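Local coordinates for protein DNA polymerase (Bacillus phage phi29, PDB 2PY5) that replicates the phage DNA from a protein primer, combining highly processive, strand-displacing DNA synthesis with 3'-5' exonuclease proofreading, at residues F[68-72]-F[560-565]; F[24-29]-F[41-47]; F[90-96]-F[398-404]. The protein carries 2 engineered substitutions. All coordinates share one frame. Residue numbers count along the deposited sequence, not the author numbering.

Contact 1: F[68-72]-F[560-565]; sequences AFIIN and QVPGGV. With nucleotides of chain B.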
loop_
_atom_site.group_PDB
_atom_site.type_symbol
_atom_site.label_atom_id
_atom_site.label_comp_id
_atom_site.label_asym_id
_atom_site.label_seq_id
_atom_site.Cartn_x
_atom_site.Cartn_y
_atom_site.Cartn_z
ATOM N N ALA F 68 16.953 10.317 6.315
ATOM C CA ALA F 68 17.565 10.394 7.651
ATOM C C ALA F 68 18.993 10.917 7.576
ATOM O O ALA F 68 19.398 11.747 8.398
ATOM C CB ALA F 68 17.535 9.044 8.329
ATOM N N PHE F 69 19.728 10.458 6.571
ATOM C CA PHE F 69 21.105 10.878 6.370
ATOM C C PHE F 69 21.188 12.345 5.968
ATOM O O PHE F 69 22.049 13.089 6.457
ATOM C CB PHE F 69 21.825 9.961 5.371
ATOM C CG PHE F 69 22.016 8.570 5.886
ATOM C CD1 PHE F 69 20.983 7.627 5.823
ATOM C CD2 PHE F 69 23.211 8.190 6.479
ATOM C CE1 PHE F 69 21.166 6.343 6.346
ATOM C CE2 PHE F 69 23.372 6.921 6.958
ATOM C CZ PHE F 69 22.360 6.000 6.880
ATOM N N ILE F 70 20.267 12.771 5.096
ATOM C CA ILE F 70 20.207 14.142 4.627
ATOM C C ILE F 70 19.897 15.100 5.761
ATOM O O ILE F 70 20.554 16.125 5.910
ATOM C CB ILE F 70 19.156 14.256 3.491
ATOM C CG1 ILE F 70 19.647 13.539 2.240
ATOM C CG2 ILE F 70 18.805 15.707 3.171
ATOM C CD1 ILE F 70 18.577 13.280 1.235
ATOM N N ILE F 71 18.900 14.766 6.580
ATOM C CA ILE F 71 18.517 15.636 7.699
ATOM C C ILE F 71 19.620 15.689 8.771
ATOM O O ILE F 71 19.904 16.764 9.315
ATOM C CB ILE F 71 17.123 15.302 8.258
ATOM C CG1 ILE F 71 16.067 15.572 7.182
ATOM C CG2 ILE F 71 16.803 16.188 9.468
ATOM C CD1 ILE F 71 14.655 15.217 7.615
ATOM N N ASN F 72 20.230 14.540 9.074
ATOM C CA ASN F 72 21.393 14.534 9.959
ATOM C C ASN F 72 22.469 15.508 9.462
ATOM O O ASN F 72 23.085 16.214 10.243
ATOM C CB ASN F 72 21.980 13.122 10.090
ATOM C CG ASN F 72 21.341 12.322 11.214
ATOM O OD1 ASN F 72 20.326 11.615 11.003
ATOM N ND2 ASN F 72 21.883 12.442 12.395
ATOM N N GLN F 560 17.165 4.842 14.427
ATOM C CA GLN F 560 17.837 6.135 14.303
ATOM C C GLN F 560 19.038 6.172 15.242
ATOM O O GLN F 560 18.910 5.954 16.459
ATOM C CB GLN F 560 16.938 7.323 14.648
ATOM C CG GLN F 560 15.646 7.441 13.824
ATOM C CD GLN F 560 15.827 7.911 12.372
ATOM O OE1 GLN F 560 14.893 7.797 11.562
ATOM N NE2 GLN F 560 16.979 8.406 12.037
ATOM N N VAL F 561 20.191 6.456 14.655
ATOM C CA VAL F 561 21.449 6.626 15.355
ATOM C C VAL F 561 22.114 7.941 14.889
ATOM O O VAL F 561 21.652 8.562 13.925
ATOM C CB VAL F 561 22.382 5.417 15.066
ATOM C CG1 VAL F 561 21.726 4.122 15.516
ATOM C CG2 VAL F 561 22.714 5.351 13.556
ATOM N N PRO F 562 23.187 8.389 15.564
ATOM C CA PRO F 562 23.889 9.561 15.058
ATOM C C PRO F 562 24.333 9.336 13.597
ATOM O O PRO F 562 24.986 8.340 13.286
ATOM C CB PRO F 562 25.076 9.709 16.027
ATOM C CG PRO F 562 24.599 9.039 17.263
ATOM C CD PRO F 562 23.787 7.891 16.815
ATOM N N GLY F 563 23.919 10.233 12.722
ATOM C CA GLY F 563 24.266 10.160 11.309
ATOM C C GLY F 563 23.183 9.663 10.383
ATOM O O GLY F 563 23.141 10.035 9.221
ATOM N N GLY F 564 22.290 8.810 10.871
ATOM C CA GLY F 564 21.245 8.294 10.033
ATOM C C GLY F 564 20.523 7.109 10.621
ATOM O O GLY F 564 20.304 7.041 11.826
ATOM N N VAL F 565 20.214 6.149 9.771
ATOM C CA VAL F 565 19.466 4.952 10.145
ATOM C C VAL F 565 20.342 3.731 9.880
ATOM O O VAL F 565 20.910 3.610 8.797
ATOM C CB VAL F 565 18.137 4.797 9.354
ATOM C CG1 VAL F 565 17.557 3.372 9.495
ATOM C CG2 VAL F 565 17.123 5.825 9.821
ATOM P P DT B 5 6.013 7.683 16.478
ATOM O OP1 DT B 5 5.096 6.951 17.390
ATOM O OP2 DT B 5 5.920 9.155 16.347
ATOM O "O5'" DT B 5 7.523 7.386 16.924
ATOM C "C5'" DT B 5 7.944 6.063 17.207
ATOM C "C4'" DT B 5 9.448 5.943 17.046
ATOM O "O4'" DT B 5 9.813 6.024 15.646
ATOM C "C3'" DT B 5 10.272 7.025 17.727
ATOM O "O3'" DT B 5 11.473 6.444 18.212
ATOM C "C2'" DT B 5 10.545 8.039 16.617
ATOM C "C1'" DT B 5 10.713 7.103 15.434
ATOM N N1 DT B 5 10.332 7.654 14.103
ATOM C C2 DT B 5 11.197 7.515 13.037
ATOM O O2 DT B 5 12.304 6.960 13.070
ATOM N N3 DT B 5 10.693 8.044 11.870
ATOM C C4 DT B 5 9.479 8.679 11.675
ATOM O O4 DT B 5 9.152 9.091 10.566
ATOM C C5 DT B 5 8.628 8.776 12.827
ATOM C C7 DT B 5 7.291 9.435 12.744
ATOM C C6 DT B 5 9.087 8.263 13.981
HETATM O O HOH W 1 24.368 11.863 7.632
#

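Contact 2: F[24-29]-F[41-47]; sequences VWAYGY and GNSLDEF. With EDO (1,2-ethanediol), chain P.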
loop_
_atom_site.group_PDB
_atom_site.type_symbol
_atom_site.label_atom_id
_atom_site.label_comp_id
_atom_site.label_asym_id
_atom_site.label_seq_id
_atom_site.Cartn_x
_atom_site.Cartn_y
_atom_site.Cartn_z
ATOM N N VAL F 24 27.087 7.733 5.166
ATOM C CA VAL F 24 27.099 7.471 3.722
ATOM C C VAL F 24 28.530 7.138 3.277
ATOM O O VAL F 24 29.473 7.878 3.599
ATOM C CB VAL F 24 26.567 8.713 2.959
ATOM C CG1 VAL F 24 26.767 8.587 1.449
ATOM C CG2 VAL F 24 25.093 8.927 3.294
ATOM N N TRP F 25 28.702 6.013 2.579
ATOM C CA TRP F 25 29.992 5.702 1.950
ATOM C C TRP F 25 29.971 5.853 0.430
ATOM O O TRP F 25 31.017 5.871 -0.199
ATOM C CB TRP F 25 30.533 4.325 2.364
ATOM C CG TRP F 25 29.725 3.121 1.924
ATOM C CD1 TRP F 25 28.825 2.442 2.679
ATOM C CD2 TRP F 25 29.796 2.439 0.667
ATOM N NE1 TRP F 25 28.332 1.369 1.982
ATOM C CE2 TRP F 25 28.906 1.345 0.738
ATOM C CE3 TRP F 25 30.543 2.626 -0.507
ATOM C CZ2 TRP F 25 28.711 0.466 -0.333
ATOM C CZ3 TRP F 25 30.356 1.740 -1.569
ATOM C CH2 TRP F 25 29.447 0.673 -1.470
ATOM N N ALA F 26 28.773 5.962 -0.149
ATOM C CA ALA F 26 28.636 6.265 -1.572
ATOM C C ALA F 26 27.349 7.018 -1.848
ATOM O O ALA F 26 26.351 6.806 -1.173
ATOM C CB ALA F 26 28.674 4.991 -2.415
ATOM N N TYR F 27 27.401 7.926 -2.824
ATOM C CA TYR F 27 26.204 8.548 -3.376
ATOM C C TYR F 27 26.231 8.403 -4.889
ATOM O O TYR F 27 27.295 8.251 -5.497
ATOM C CB TYR F 27 26.125 10.036 -3.019
ATOM C CG TYR F 27 27.114 10.926 -3.772
ATOM C CD1 TYR F 27 26.853 11.365 -5.078
ATOM C CD2 TYR F 27 28.318 11.318 -3.190
ATOM C CE1 TYR F 27 27.766 12.184 -5.767
ATOM C CE2 TYR F 27 29.214 12.138 -3.870
ATOM C CZ TYR F 27 28.929 12.560 -5.168
ATOM O OH TYR F 27 29.824 13.364 -5.859
ATOM N N GLY F 28 25.051 8.497 -5.491
ATOM C CA GLY F 28 24.930 8.600 -6.932
ATOM C C GLY F 28 23.788 9.538 -7.234
ATOM O O GLY F 28 22.780 9.551 -6.514
ATOM N N TYR F 29 23.954 10.337 -8.284
ATOM C CA TYR F 29 22.839 11.064 -8.908
ATOM C C TYR F 29 22.861 10.913 -10.411
ATOM O O TYR F 29 23.907 10.768 -10.995
ATOM C CB TYR F 29 22.804 12.550 -8.503
ATOM C CG TYR F 29 23.945 13.420 -8.991
ATOM C CD1 TYR F 29 24.015 13.848 -10.331
ATOM C CD2 TYR F 29 24.931 13.849 -8.115
ATOM C CE1 TYR F 29 25.051 14.659 -10.781
ATOM C CE2 TYR F 29 25.969 14.664 -8.557
ATOM C CZ TYR F 29 26.013 15.073 -9.896
ATOM O OH TYR F 29 27.038 15.874 -10.356
ATOM N N GLY F 41 30.118 9.221 -6.076
ATOM C CA GLY F 41 31.224 9.632 -5.217
ATOM C C GLY F 41 31.111 9.019 -3.836
ATOM O O GLY F 41 30.143 8.312 -3.540
ATOM N N ASN F 42 32.087 9.321 -2.980
ATOM C CA ASN F 42 32.170 8.679 -1.671
ATOM C C ASN F 42 32.089 9.659 -0.501
ATOM O O ASN F 42 32.505 9.344 0.603
ATOM C CB ASN F 42 33.424 7.799 -1.589
ATOM C CG ASN F 42 34.714 8.600 -1.485
ATOM O OD1 ASN F 42 34.703 9.834 -1.603
ATOM N ND2 ASN F 42 35.843 7.904 -1.243
ATOM N N SER F 43 31.520 10.835 -0.744
ATOM C CA SER F 43 31.428 11.892 0.275
ATOM C C SER F 43 30.050 12.534 0.317
ATOM O O SER F 43 29.626 13.112 -0.663
ATOM C CB SER F 43 32.464 12.972 -0.032
ATOM O OG SER F 43 32.273 14.126 0.759
ATOM N N LEU F 44 29.359 12.428 1.453
ATOM C CA LEU F 44 28.087 13.130 1.635
ATOM C C LEU F 44 28.287 14.633 1.556
ATOM O O LEU F 44 27.438 15.340 1.010
ATOM C CB LEU F 44 27.407 12.757 2.962
ATOM C CG LEU F 44 26.022 13.355 3.215
ATOM C CD1 LEU F 44 25.054 13.045 2.039
ATOM C CD2 LEU F 44 25.402 12.850 4.507
ATOM N N ASP F 45 29.388 15.141 2.096
ATOM C CA ASP F 45 29.676 16.569 2.005
ATOM C C ASP F 45 29.684 17.026 0.553
ATOM O O ASP F 45 29.124 18.055 0.226
ATOM C CB ASP F 45 31.032 16.900 2.621
ATOM C CG ASP F 45 31.022 16.946 4.147
ATOM O OD1 ASP F 45 29.945 17.053 4.759
ATOM O OD2 ASP F 45 32.137 16.934 4.745
ATOM N N GLU F 46 30.338 16.249 -0.300
ATOM C CA GLU F 46 30.403 16.557 -1.716
ATOM C C GLU F 46 29.003 16.537 -2.334
ATOM O O GLU F 46 28.647 17.442 -3.105
ATOM C CB GLU F 46 31.289 15.539 -2.410
ATOM C CG GLU F 46 31.567 15.851 -3.841
ATOM C CD GLU F 46 32.592 14.913 -4.406
ATOM O OE1 GLU F 46 32.205 13.809 -4.844
ATOM O OE2 GLU F 46 33.798 15.274 -4.381
ATOM N N PHE F 47 28.237 15.498 -2.006
ATOM C CA PHE F 47 26.870 15.350 -2.538
ATOM C C PHE F 47 26.020 16.554 -2.130
ATOM O O PHE F 47 25.321 17.165 -2.958
ATOM C CB PHE F 47 26.216 14.080 -2.003
ATOM C CG PHE F 47 24.774 13.914 -2.462
ATOM C CD1 PHE F 47 24.509 13.508 -3.775
ATOM C CD2 PHE F 47 23.705 14.149 -1.607
ATOM C CE1 PHE F 47 23.192 13.375 -4.230
ATOM C CE2 PHE F 47 22.388 13.998 -2.060
ATOM C CZ PHE F 47 22.150 13.607 -3.377
HETATM C C1 EDO P . 34.457 16.687 1.587
HETATM O O1 EDO P . 34.326 15.931 0.379
HETATM C C2 EDO P . 34.472 15.767 2.801
HETATM O O2 EDO P . 34.566 16.528 4.019
HETATM O O HOH W 2 30.138 10.585 3.723
#

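Contact 3: F[90-96]-F[398-404]; sequences YNTIISR and DVTGKVP. With nucleotides of chain C; nucleotides of chain B.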
loop_
_atom_site.group_PDB
_atom_site.type_symbol
_atom_site.label_atom_id
_atom_site.label_comp_id
_atom_site.label_asym_id
_atom_site.label_seq_id
_atom_site.Cartn_x
_atom_site.Cartn_y
_atom_site.Cartn_z
ATOM N N TYR F 90 15.174 24.105 6.139
ATOM C CA TYR F 90 14.524 23.057 5.358
ATOM C C TYR F 90 13.133 22.813 5.933
ATOM O O TYR F 90 12.895 23.010 7.127
ATOM C CB TYR F 90 15.350 21.760 5.306
ATOM C CG TYR F 90 15.460 21.060 6.637
ATOM C CD1 TYR F 90 14.632 19.990 6.948
ATOM C CD2 TYR F 90 16.373 21.480 7.586
ATOM C CE1 TYR F 90 14.709 19.354 8.152
ATOM C CE2 TYR F 90 16.469 20.842 8.829
ATOM C CZ TYR F 90 15.636 19.775 9.098
ATOM O OH TYR F 90 15.675 19.134 10.315
ATOM N N ASN F 91 12.211 22.470 5.045
ATOM C CA ASN F 91 10.838 22.089 5.405
ATOM C C ASN F 91 10.693 20.608 5.074
ATOM O O ASN F 91 11.476 20.046 4.288
ATOM C CB ASN F 91 9.838 22.929 4.601
ATOM C CG ASN F 91 8.386 22.713 5.023
ATOM O OD1 ASN F 91 8.103 22.268 6.132
ATOM N ND2 ASN F 91 7.461 23.048 4.138
ATOM N N THR F 92 9.715 19.952 5.697
ATOM C CA THR F 92 9.445 18.552 5.416
ATOM C C THR F 92 7.945 18.302 5.309
ATOM O O THR F 92 7.149 19.053 5.844
ATOM C CB THR F 92 9.997 17.612 6.516
ATOM O OG1 THR F 92 9.497 18.022 7.784
ATOM C CG2 THR F 92 11.503 17.675 6.577
ATOM N N ILE F 93 7.596 17.226 4.599
ATOM C CA ILE F 93 6.282 16.587 4.708
ATOM C C ILE F 93 6.529 15.167 5.174
ATOM O O ILE F 93 6.912 14.314 4.397
ATOM C CB ILE F 93 5.487 16.577 3.380
ATOM C CG1 ILE F 93 5.302 17.992 2.873
ATOM C CG2 ILE F 93 4.168 15.865 3.588
ATOM C CD1 ILE F 93 4.689 18.046 1.472
ATOM N N ILE F 94 6.373 14.963 6.485
ATOM C CA ILE F 94 6.447 13.652 7.143
ATOM C C ILE F 94 5.133 13.503 7.910
ATOM O O ILE F 94 4.792 14.349 8.760
ATOM C CB ILE F 94 7.639 13.535 8.132
ATOM C CG1 ILE F 94 8.972 13.677 7.406
ATOM C CG2 ILE F 94 7.566 12.175 8.871
ATOM C CD1 ILE F 94 10.147 14.029 8.343
ATOM N N SER F 95 4.370 12.465 7.580
ATOM C CA SER F 95 3.032 12.298 8.150
ATOM C C SER F 95 3.095 11.851 9.597
ATOM O O SER F 95 4.151 11.402 10.060
ATOM C CB SER F 95 2.188 11.305 7.356
ATOM O OG SER F 95 2.611 9.965 7.541
ATOM N N ARG F 96 1.969 11.991 10.283
ATOM C CA ARG F 96 1.816 11.500 11.655
ATOM C C ARG F 96 2.298 10.064 11.780
ATOM O O ARG F 96 2.925 9.678 12.788
ATOM C CB ARG F 96 0.341 11.567 12.097
ATOM C CG ARG F 96 0.109 11.214 13.556
ATOM C CD ARG F 96 -1.361 11.079 13.843
ATOM N NE ARG F 96 -2.056 12.361 13.745
ATOM C CZ ARG F 96 -2.334 13.179 14.766
ATOM N NH1 ARG F 96 -1.979 12.886 16.019
ATOM N NH2 ARG F 96 -2.985 14.315 14.531
ATOM N N ASP F 398 -7.108 15.546 8.597
ATOM C CA ASP F 398 -6.057 15.872 9.586
ATOM C C ASP F 398 -4.680 15.561 9.008
ATOM O O ASP F 398 -4.292 14.389 8.902
ATOM C CB ASP F 398 -6.283 15.096 10.875
ATOM C CG ASP F 398 -5.316 15.468 11.964
ATOM O OD1 ASP F 398 -5.387 14.844 13.060
ATOM O OD2 ASP F 398 -4.478 16.357 11.737
ATOM N N VAL F 399 -3.959 16.611 8.620
ATOM C CA VAL F 399 -2.649 16.463 8.009
ATOM C C VAL F 399 -1.532 16.944 8.918
ATOM O O VAL F 399 -0.432 17.228 8.461
ATOM C CB VAL F 399 -2.560 17.133 6.615
ATOM C CG1 VAL F 399 -3.401 16.324 5.620
ATOM C CG2 VAL F 399 -2.996 18.589 6.633
ATOM N N THR F 400 -1.825 16.998 10.217
ATOM C CA THR F 400 -0.813 17.276 11.239
ATOM C C THR F 400 0.347 16.312 11.036
ATOM O O THR F 400 0.138 15.105 10.923
ATOM C CB THR F 400 -1.419 17.114 12.649
ATOM O OG1 THR F 400 -2.576 17.941 12.753
ATOM C CG2 THR F 400 -0.404 17.490 13.761
ATOM N N GLY F 401 1.550 16.867 10.939
ATOM C CA GLY F 401 2.741 16.074 10.627
ATOM C C GLY F 401 3.717 15.919 11.764
ATOM O O GLY F 401 3.438 16.276 12.924
ATOM N N LYS F 402 4.868 15.346 11.429
ATOM C CA LYS F 402 5.940 15.104 12.387
ATOM C C LYS F 402 7.164 15.934 11.960
ATOM O O LYS F 402 7.499 16.032 10.754
ATOM C CB LYS F 402 6.296 13.598 12.422
ATOM C CG LYS F 402 5.264 12.673 13.107
ATOM C CD LYS F 402 5.444 12.651 14.617
ATOM C CE LYS F 402 4.255 12.044 15.349
ATOM N NZ LYS F 402 4.053 10.576 15.095
ATOM N N VAL F 403 7.777 16.573 12.941
ATOM C CA VAL F 403 8.881 17.494 12.729
ATOM C C VAL F 403 10.163 16.857 13.237
ATOM O O VAL F 403 10.241 16.463 14.399
ATOM C CB VAL F 403 8.639 18.815 13.481
ATOM C CG1 VAL F 403 9.824 19.762 13.349
ATOM C CG2 VAL F 403 7.340 19.467 12.984
ATOM N N PRO F 404 11.182 16.754 12.376
ATOM C CA PRO F 404 12.444 16.186 12.848
ATOM C C PRO F 404 13.236 17.130 13.720
ATOM O O PRO F 404 13.126 18.350 13.577
ATOM C CB PRO F 404 13.204 15.934 11.565
ATOM C CG PRO F 404 12.680 16.954 10.629
ATOM C CD PRO F 404 11.261 17.157 10.962
ATOM P P DG C 2 -3.256 21.399 -0.263
ATOM O OP1 DG C 2 -4.373 21.388 -1.235
ATOM O OP2 DG C 2 -3.534 21.164 1.174
ATOM O "O5'" DG C 2 -2.110 20.379 -0.758
ATOM C "C5'" DG C 2 -1.688 20.503 -2.114
ATOM C "C4'" DG C 2 -0.528 19.610 -2.518
ATOM O "O4'" DG C 2 0.718 20.235 -2.162
ATOM C "C3'" DG C 2 -0.439 18.222 -1.910
ATOM O "O3'" DG C 2 -0.050 17.376 -2.958
ATOM C "C2'" DG C 2 0.661 18.293 -0.860
ATOM C "C1'" DG C 2 1.573 19.291 -1.543
ATOM N N9 DG C 2 2.397 20.124 -0.693
ATOM C C8 DG C 2 2.110 20.604 0.559
ATOM N N7 DG C 2 3.051 21.364 1.042
ATOM C C5 DG C 2 4.006 21.391 0.026
ATOM C C6 DG C 2 5.252 22.044 -0.030
ATOM O O6 DG C 2 5.758 22.761 0.841
ATOM N N1 DG C 2 5.909 21.818 -1.242
ATOM C C2 DG C 2 5.427 21.042 -2.272
ATOM N N2 DG C 2 6.201 20.926 -3.368
ATOM N N3 DG C 2 4.252 20.417 -2.224
ATOM C C4 DG C 2 3.611 20.642 -1.052
ATOM P P DT B 5 6.013 7.683 16.478
ATOM O OP1 DT B 5 5.096 6.951 17.390
ATOM O OP2 DT B 5 5.920 9.155 16.347
ATOM O "O5'" DT B 5 7.523 7.386 16.924
ATOM C "C5'" DT B 5 7.944 6.063 17.207
ATOM C "C4'" DT B 5 9.448 5.943 17.046
ATOM O "O4'" DT B 5 9.813 6.024 15.646
ATOM C "C3'" DT B 5 10.272 7.025 17.727
ATOM O "O3'" DT B 5 11.473 6.444 18.212
ATOM C "C2'" DT B 5 10.545 8.039 16.617
ATOM C "C1'" DT B 5 10.713 7.103 15.434
ATOM N N1 DT B 5 10.332 7.654 14.103
ATOM C C2 DT B 5 11.197 7.515 13.037
ATOM O O2 DT B 5 12.304 6.960 13.070
ATOM N N3 DT B 5 10.693 8.044 11.870
ATOM C C4 DT B 5 9.479 8.679 11.675
ATOM O O4 DT B 5 9.152 9.091 10.566
ATOM C C5 DT B 5 8.628 8.776 12.827
ATOM C C7 DT B 5 7.291 9.435 12.744
ATOM C C6 DT B 5 9.087 8.263 13.981
ATOM P P DA C 3 -0.918 16.092 -3.303
ATOM O OP1 DA C 3 -0.310 15.542 -4.531
ATOM O OP2 DA C 3 -2.365 16.470 -3.198
ATOM O "O5'" DA C 3 -0.613 15.102 -2.090
ATOM C "C5'" DA C 3 0.583 14.377 -2.109
ATOM C "C4'" DA C 3 0.800 13.796 -0.726
ATOM O "O4'" DA C 3 0.981 14.881 0.204
ATOM C "C3'" DA C 3 -0.355 12.984 -0.162
ATOM O "O3'" DA C 3 -0.114 11.606 -0.393
ATOM C "C2'" DA C 3 -0.304 13.270 1.344
ATOM C "C1'" DA C 3 0.385 14.621 1.473
ATOM N N9 DA C 3 -0.449 15.808 1.667
ATOM C C8 DA C 3 -1.567 16.160 0.941
ATOM N N7 DA C 3 -2.092 17.317 1.288
ATOM C C5 DA C 3 -1.256 17.757 2.302
ATOM C C6 DA C 3 -1.258 18.915 3.106
ATOM N N6 DA C 3 -2.175 19.883 2.995
ATOM N N1 DA C 3 -0.271 19.045 4.029
ATOM C C2 DA C 3 0.647 18.074 4.140
ATOM N N3 DA C 3 0.746 16.939 3.443
ATOM C C4 DA C 3 -0.236 16.845 2.535
HETATM O O HOH W 3 6.982 17.158 8.409
HETATM O O HOH W 4 -0.187 13.330 8.900
HETATM O O HOH W 5 -2.497 13.629 11.078
#

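Contact 1: F[68-72]-F[560-565]
Here the tip of a β-hairpin from the C-terminal end of the chain, part of the thumb of this B-family polymerase, presses against helix 63-76 of the exonuclease domain. Strands 551-561 and 564-573 are joined by a tight type II turn from V561 to G564, with P562 and G563 in its two central positions; V561 N donates to G564 O at 2.9 Å and G564 N to V561 O at 3.1 Å, closing the hairpin. Both glycines have backbone angles at which a CB would jam against the preceding carbonyl oxygen.

The apolar packing turns on the F69 ring. The CA of G564 sits 3.9 Å from the centroid of the F69 ring, almost exactly over its face, as a CH-pi contact. A side chain on G564 would run straight into the ring, since an ideal CB would come 2.5 Å from F69 CE2. One residue earlier, A68 CB meets V565 CG2 at 3.6 Å. F69 also packs on T15 and F65 of the exonuclease domain and is a residue through which the polymerase interacts with the primer terminal protein; residues 563-575 of the hairpin take part in binding DNA and that same protein.

The polar side is less direct. The amide group of N72 lies against the turn backbone at G563 and G564, while the side chain of Q560 extends beside the base of DT5 of chain B. One ordered water then ties the two backbones, donating to F69 O at 2.9 Å and to G563 O at 2.7 Å.

Contact 2: F[24-29]-F[41-47]
Y27 loses more surface here than any other residue, because its ring is sandwiched. G41 CA lies over one face and F47 CB over the opposite one, each 3.9 Å from the ring centroid in a CH-pi contact. At the ring's edge, Y27 OH donates a 2.6 Å hydrogen bond to E46 OE1. G41 has to be bare for this, since an ideal CB would fall 2.6 Å from Y27 CE2. Its backbone forms an antiparallel hydrogen-bonded pair with Y27, with Y27 N to G41 O at 2.9 Å and G41 N to Y27 O at 3.0 Å.

Within the RNase H-like exonuclease fold, this is where edge strand 38-41 leaves the sheet and runs into helix 44-54. S43 is the N-cap, its OG accepting from E46 N at 3.1 Å. Just before Y27, W25 and A26 form a classic β-bulge opposite E14, a residue essential for exonucleolysis.

One turn into the helix, F47 brings its CD1 to 3.4 Å from Y27 CD1, the two ring planes inclined at 47°, and meets F13 of strand 8-15 edge-to-face. Nearer the bulge, V24 CG2 touches L44 CD2 at 4.1 Å, and a water accepts from L44 N while donating to V24 O.

Contact 3: F[90-96]-F[398-404]
K402 lays its aliphatic stem over the end of strand 89-94: its CB is 4.0 Å from I94 CG2, and its CG reaches S95 O at 3.5 Å. From there K402 NZ forks, donating one 2.7 Å hydrogen bond to R96 O and another, also 2.7 Å, to phosphate oxygen OP2 of DT5 of chain B. The backbones join at the same place, K402 N donating to I94 O at 2.9 Å. Next to this bond a water gathers T92 OG1, I94 N and K402 O, T92 OG1 being also hydrogen-bonded to W81 NE1.

Further along, P404 packs against the edge of the Y90 ring, its CG 4.0 Å from Y90 CE1, and I94 CD1 lies 4.2 Å from P404 CD. At the other end R96 NH2 makes a salt bridge to D398 OD1 at 2.9 Å. The other carboxylate oxygen of D398 accepts from T400 N at 3.1 Å, an Asx turn that shapes the start of TPR2, the insertion spanning residues 398-420.

The exonuclease domain and TPR2 thus meet between two DNA strands. I93, which is involved in binding template-primer structures, and V399 pack on the base of DA3 of chain C. K402 holds a phosphate by charge while these two meet a base by apolar contact, consistent with binding that depends little on base identity.

From the N terminus, contact 2 closes first, a short loop of eleven residues that ties an edge of the exonuclease sheet to helix 44-54. Contact 1 then opens at 68-72, and contact 3 opens at 90-96 on a strand near the far edge of that same sheet. Contact 3 closes at 398-404 in TPR2, well before contact 1 closes at 560-565, so its whole span of chain falls within that of contact 1. None cross. Helix 63-76, which carries 68-72, touches both other contacts: F69 packs on V24 and L44, and I71 on Y90, T92 and P404. Contacts 1 and 3 therefore fasten thumb hairpin and TPR2 to one exonuclease domain.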